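Local atomic coordinates of Exo-alpha-sialidase (Clostridium perfringens, PDB entry 2V72), a protein that binds galactose through a calcium-containing family 32 carbohydrate-binding module of a large sialidase toxin. Residues H87-N91 against G92-L96. Sequence-based numbering, arbitrary orientation.
Sequences HAINN and GVETL
Leu96 lays its CD1 methyl over one face of the His87 imidazole, 3.7 Å from the ring centroid, in a CH-pi contact displaced toward the CE1-NE2 side of the ring. With CG anti to the carbonyl carbon (chi1 -65°), the His87 ring lies against Leu96, its CD2 3.6 Å from Leu96 CA. On the same face of the sheet, Glu94 and Ile89 run alongside each other and point the same way: Glu94 CB is 4.0 Å from Ile89 CG1, and the extended glutamate chain carries Glu94 OE1 to within 3.4 Å of Ile89 CD1. Glu94 also flanks His87, its CG 3.9 Å from His87 CB, and touches Lys123 of strand 121-129, on the far side of strand 84-90. The other face carries Ala88, Asn90, Val93 and Thr95; there Ala88 packs on Ile117 and Ala119.

Strands 84-90 and 93-101 form a tight two-residue beta hairpin, turning through Asn91 and Gly92 across a cis peptide bond. Ala88 and Thr95 exchange two backbone hydrogen bonds, as do Asn90 and Val93. Asn90 N reaches Val93 O at 2.7 Å, whereas Val93 N sits above the carbonyl plane of Asn90, off its lone pairs. Asn91 N donates a hydrogen bond to Glu120 OE1. At this outer corner of the five-stranded sheet, in a galactose-binding-domain-like fold, backbone hydrogen bonds thus fix the hairpin register, while side chains add mainly nonpolar contact without salt bridges or side-chain hydrogen bonds between the two segments.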
loop_
_atom_site.group_PDB
_atom_site.type_symbol
_atom_site.label_atom_id
_atom_site.label_comp_id
_atom_site.label_asym_id
_atom_site.label_seq_id
_atom_site.Cartn_x
_atom_site.Cartn_y
_atom_site.Cartn_z
ATOM N N HIS A 87 3.210 8.177 3.336
ATOM C CA HIS A 87 3.433 9.554 2.900
ATOM C C HIS A 87 2.421 9.887 1.832
ATOM O O HIS A 87 2.025 9.014 1.056
ATOM C CB HIS A 87 4.824 9.740 2.287
ATOM C CG HIS A 87 5.955 9.535 3.242
ATOM N ND1 HIS A 87 6.361 8.283 3.654
ATOM C CD2 HIS A 87 6.793 10.418 3.836
ATOM C CE1 HIS A 87 7.396 8.405 4.468
ATOM N NE2 HIS A 87 7.675 9.691 4.600
ATOM N N ALA A 88 2.004 11.150 1.798
ATOM C CA ALA A 88 1.107 11.635 0.759
ATOM C C ALA A 88 1.829 12.660 -0.100
ATOM O O ALA A 88 2.667 13.411 0.396
ATOM C CB ALA A 88 -0.150 12.240 1.375
ATOM N N ILE A 89 1.498 12.688 -1.386
ATOM C CA ILE A 89 2.086 13.656 -2.305
ATOM C C ILE A 89 0.986 14.593 -2.795
ATOM O O ILE A 89 0.010 14.148 -3.407
ATOM C CB ILE A 89 2.830 12.964 -3.497
ATOM C CG1 ILE A 89 4.028 12.141 -3.004
ATOM C CG2 ILE A 89 3.319 13.994 -4.524
ATOM C CD1 ILE A 89 3.713 10.683 -2.685
ATOM N N ASN A 90 1.135 15.883 -2.492
ATOM C CA ASN A 90 0.153 16.889 -2.897
ATOM C C ASN A 90 0.746 18.237 -3.327
ATOM O O ASN A 90 1.290 18.980 -2.509
ATOM C CB ASN A 90 -0.902 17.094 -1.815
ATOM C CG ASN A 90 -2.134 17.808 -2.342
ATOM O OD1 ASN A 90 -2.780 17.342 -3.291
ATOM N ND2 ASN A 90 -2.462 18.953 -1.735
ATOM N N ASN A 91 0.642 18.517 -4.629
ATOM C CA ASN A 91 1.004 19.804 -5.253
ATOM C C ASN A 91 2.455 20.377 -5.165
ATOM O O ASN A 91 2.618 21.549 -4.825
ATOM C CB ASN A 91 -0.020 20.888 -4.867
ATOM C CG ASN A 91 0.174 22.183 -5.648
ATOM O OD1 ASN A 91 0.046 22.215 -6.873
ATOM N ND2 ASN A 91 0.487 23.257 -4.934
ATOM N N GLY A 92 3.509 19.600 -5.419
ATOM C CA GLY A 92 3.538 18.151 -5.348
ATOM C C GLY A 92 4.437 17.906 -4.152
ATOM O O GLY A 92 5.542 17.366 -4.283
ATOM N N VAL A 93 3.973 18.356 -2.987
ATOM C CA VAL A 93 4.718 18.239 -1.737
ATOM C C VAL A 93 4.491 16.851 -1.144
ATOM O O VAL A 93 3.358 16.371 -1.107
ATOM C CB VAL A 93 4.300 19.338 -0.718
ATOM C CG1 VAL A 93 5.122 19.237 0.566
ATOM C CG2 VAL A 93 4.449 20.739 -1.331
ATOM N N GLU A 94 5.571 16.205 -0.709
ATOM C CA GLU A 94 5.486 14.913 -0.027
ATOM C C GLU A 94 5.584 15.094 1.485
ATOM O O GLU A 94 6.461 15.807 1.978
ATOM C CB GLU A 94 6.572 13.955 -0.519
ATOM C CG GLU A 94 6.532 12.580 0.147
ATOM C CD GLU A 94 7.389 11.555 -0.567
ATOM O OE1 GLU A 94 6.822 10.691 -1.273
ATOM O OE2 GLU A 94 8.628 11.619 -0.434
ATOM N N THR A 95 4.685 14.431 2.209
ATOM C CA THR A 95 4.568 14.598 3.655
ATOM C C THR A 95 4.131 13.314 4.366
ATOM O O THR A 95 3.168 12.669 3.954
ATOM C CB THR A 95 3.612 15.769 4.006
ATOM O OG1 THR A 95 3.175 15.658 5.367
ATOM C CG2 THR A 95 2.390 15.782 3.087
ATOM N N LEU A 96 4.857 12.964 5.431
ATOM C CA LEU A 96 4.537 11.824 6.292
ATOM C C LEU A 96 3.210 12.041 7.018
ATOM O O LEU A 96 3.019 13.051 7.705
ATOM C CB LEU A 96 5.661 11.585 7.312
ATOM C CG LEU A 96 5.550 10.360 8.232
ATOM C CD1 LEU A 96 5.991 9.088 7.531
ATOM C CD2 LEU A 96 6.349 10.552 9.506
#